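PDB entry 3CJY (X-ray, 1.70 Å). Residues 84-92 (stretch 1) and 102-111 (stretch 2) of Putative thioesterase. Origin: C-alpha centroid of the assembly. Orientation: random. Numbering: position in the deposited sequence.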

# COMPACT_ATOMS: atom_id res chain seq x y z
N ARG A 84 -11.98 19.06 -10.16
CA ARG A 84 -12.61 18.37 -11.25
C ARG A 84 -12.06 16.97 -11.51
O ARG A 84 -12.81 16.10 -11.96
N THR A 85 -10.80 16.71 -11.22
CA THR A 85 -10.28 15.40 -11.61
C THR A 85 -10.07 14.45 -10.44
O THR A 85 -10.12 13.23 -10.61
CB THR A 85 -8.94 15.54 -12.35
OG1 THR A 85 -7.86 15.55 -11.42
CG2 THR A 85 -8.88 16.81 -13.18
N LEU A 86 -9.87 15.03 -9.26
CA LEU A 86 -9.48 14.28 -8.06
C LEU A 86 -9.88 14.93 -6.74
O LEU A 86 -9.97 16.15 -6.60
CB LEU A 86 -7.94 14.12 -8.16
CG LEU A 86 -6.93 13.48 -7.20
CD1 LEU A 86 -6.42 14.47 -6.20
CD2 LEU A 86 -7.46 12.22 -6.54
N ALA A 87 -10.17 14.08 -5.77
CA ALA A 87 -10.41 14.53 -4.42
C ALA A 87 -9.57 13.68 -3.47
O ALA A 87 -9.23 12.51 -3.75
CB ALA A 87 -11.89 14.45 -4.06
N GLN A 88 -9.17 14.33 -2.39
CA GLN A 88 -8.44 13.66 -1.32
C GLN A 88 -9.00 13.99 0.02
O GLN A 88 -9.43 15.12 0.28
CB GLN A 88 -6.99 14.00 -1.38
CG GLN A 88 -6.42 13.43 -2.66
CD GLN A 88 -4.98 13.59 -2.70
OE1 GLN A 88 -4.52 14.65 -2.31
NE2 GLN A 88 -4.22 12.54 -3.14
N ALA A 89 -9.05 12.97 0.86
CA ALA A 89 -9.61 13.11 2.20
C ALA A 89 -8.79 12.32 3.19
O ALA A 89 -8.00 11.47 2.81
CB ALA A 89 -11.01 12.56 2.22
N ARG A 90 -8.97 12.69 4.45
CA ARG A 90 -8.46 11.95 5.58
C ARG A 90 -9.64 11.58 6.48
O ARG A 90 -10.55 12.39 6.68
CB ARG A 90 -7.48 12.78 6.37
CG ARG A 90 -6.21 13.02 5.64
CD ARG A 90 -5.11 13.42 6.62
NE ARG A 90 -5.40 14.72 7.18
CZ ARG A 90 -4.44 15.55 7.59
NH1 ARG A 90 -3.16 15.19 7.47
NH2 ARG A 90 -4.76 16.74 8.09
N VAL A 91 -9.60 10.39 7.04
CA VAL A 91 -10.62 9.88 7.93
C VAL A 91 -10.01 9.35 9.20
O VAL A 91 -9.19 8.48 9.18
CB VAL A 91 -11.47 8.74 7.31
CG1 VAL A 91 -12.56 8.30 8.31
CG2 VAL A 91 -12.09 9.17 5.95
N ALA A 92 -10.47 9.90 10.31
CA ALA A 92 -10.03 9.48 11.62
C ALA A 92 -11.14 8.69 12.28
O ALA A 92 -12.32 9.12 12.31
CB ALA A 92 -9.66 10.70 12.50
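Stretch 2 102-111: HSGISLGMRE

Stretch 2 lies beside stretch 1 as the neighbouring strand of an antiparallel β-sheet, held mainly by backbone hydrogen bonds and extended past the strand by a water bridge. The assignment rests on three measures: phi/psi values from His-102 to Leu-107 are extended (-108 to -150°, 129 to 160°), the strand axes approach to 4.7 Å, and their N-to-C directions differ by 158°. Register runs from Ala-92 opposite His-102 (CA to CA 4.4 Å) to Ala-87 opposite Leu-107 (CA to CA 4.9 Å).

Hydrogen-bonded pairs alternate with non-hydrogen-bonded ones. Ala-87 N donates to Leu-107 O and Leu-107 N to Ala-87 O, both at 2.8 Å and 165°; Ala-89 N to Ile-105 O and Ile-105 N to Ala-89 O repeat this at 2.9 Å and 166°. The ladder loosens at Val-91: its N reaches Ser-103 O at 3.1 Å, but the return bond from Ser-103 N to Val-91 O, 3.0 Å long, is weak because its angle falls to 122°. Ser-103, with chi1 in p, supplements it by donating OG to the same Val-91 O at 3.0 Å.

Side chains alternate accordingly. On one face Ile-105 CD1 meets Val-91 CG2 at 3.9 Å, and Leu-107 CD1 lies 4.3 Å from Ala-89 CB. On the other, Ser-106 OG accepts a weak bond from Gln-88 NE2 at 3.5 Å, while Gly-104 faces Arg-90 without a side chain.

Beyond the strand, Gly-108 has phi/psi 163/167, where a CB would be jammed against the preceding carbonyl and would lie 3.0 Å from Thr-85 O. Water 1 links the two stretches here, donating to Thr-85 O at 2.6 Å and accepting from Met-109 N, a selenomethionine nitrogen, at 2.7 Å. The CA-to-CB bond of Arg-110 then points toward stretch 1, and its CG lies 3.8 Å from Thr-85 O.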

# COMPACT_ATOMS: atom_id res chain seq x y z
N HIS A 102 -6.28 6.16 11.54
CA HIS A 102 -6.30 7.33 10.67
C HIS A 102 -6.00 6.84 9.26
O HIS A 102 -5.30 5.84 9.04
CB HIS A 102 -5.38 8.45 11.12
CG HIS A 102 -3.92 8.11 11.00
ND1 HIS A 102 -3.18 8.44 9.88
CD2 HIS A 102 -3.08 7.48 11.84
CE1 HIS A 102 -1.94 8.01 10.04
NE2 HIS A 102 -1.85 7.43 11.23
N SER A 103 -6.50 7.57 8.28
CA SER A 103 -6.38 7.16 6.88
C SER A 103 -6.32 8.30 5.91
O SER A 103 -6.74 9.41 6.19
CB SER A 103 -7.56 6.28 6.51
OG SER A 103 -8.72 7.04 6.62
N GLY A 104 -5.79 7.97 4.75
CA GLY A 104 -5.70 8.86 3.59
C GLY A 104 -6.32 8.15 2.41
O GLY A 104 -6.01 7.00 2.13
N ILE A 105 -7.23 8.83 1.75
CA ILE A 105 -8.03 8.29 0.66
C ILE A 105 -8.11 9.25 -0.53
O ILE A 105 -8.25 10.47 -0.36
CB ILE A 105 -9.48 8.05 1.19
CG1 ILE A 105 -9.47 7.10 2.40
CG2 ILE A 105 -10.40 7.49 0.07
CD1 ILE A 105 -10.77 6.93 3.09
N SER A 106 -7.94 8.68 -1.72
CA SER A 106 -8.07 9.41 -2.98
C SER A 106 -9.35 8.96 -3.64
O SER A 106 -9.67 7.77 -3.64
CB SER A 106 -6.93 9.11 -3.97
OG SER A 106 -5.70 9.41 -3.38
N LEU A 107 -10.07 9.93 -4.20
CA LEU A 107 -11.37 9.71 -4.83
C LEU A 107 -11.41 10.38 -6.18
O LEU A 107 -10.79 11.40 -6.39
CB LEU A 107 -12.50 10.22 -3.94
CG LEU A 107 -12.47 9.69 -2.50
CD1 LEU A 107 -11.80 10.73 -1.58
CD2 LEU A 107 -13.86 9.35 -2.00
N GLY A 108 -12.12 9.76 -7.10
CA GLY A 108 -12.27 10.33 -8.43
C GLY A 108 -12.75 9.33 -9.43
O GLY A 108 -12.74 8.11 -9.20
N MSE A 109 -13.16 9.86 -10.56
CA MSE A 109 -13.65 9.05 -11.62
C MSE A 109 -13.74 9.98 -12.82
O MSE A 109 -14.52 10.93 -12.83
CB MSE A 109 -15.01 8.45 -11.24
CG MSE A 109 -15.44 7.35 -12.20
SE MSE A 109 -17.31 6.72 -12.01
CE MSE A 109 -18.17 8.49 -11.97
N ARG A 110 -12.87 9.74 -13.78
CA ARG A 110 -12.75 10.60 -14.96
C ARG A 110 -13.36 10.00 -16.22
O ARG A 110 -13.25 8.81 -16.47
CB ARG A 110 -11.29 10.91 -15.15
CG ARG A 110 -10.71 11.52 -13.91
CD ARG A 110 -9.23 11.48 -13.99
NE ARG A 110 -8.70 12.40 -14.96
CZ ARG A 110 -7.49 12.29 -15.50
NH1 ARG A 110 -6.75 11.25 -15.21
NH2 ARG A 110 -7.05 13.21 -16.37
N GLU A 111 -14.04 10.82 -16.99
CA GLU A 111 -14.65 10.35 -18.23
C GLU A 111 -13.61 10.36 -19.33
O GLU A 111 -12.62 11.09 -19.30
CB GLU A 111 -15.83 11.26 -18.63
O HOH W 1 -12.63 12.49 -10.94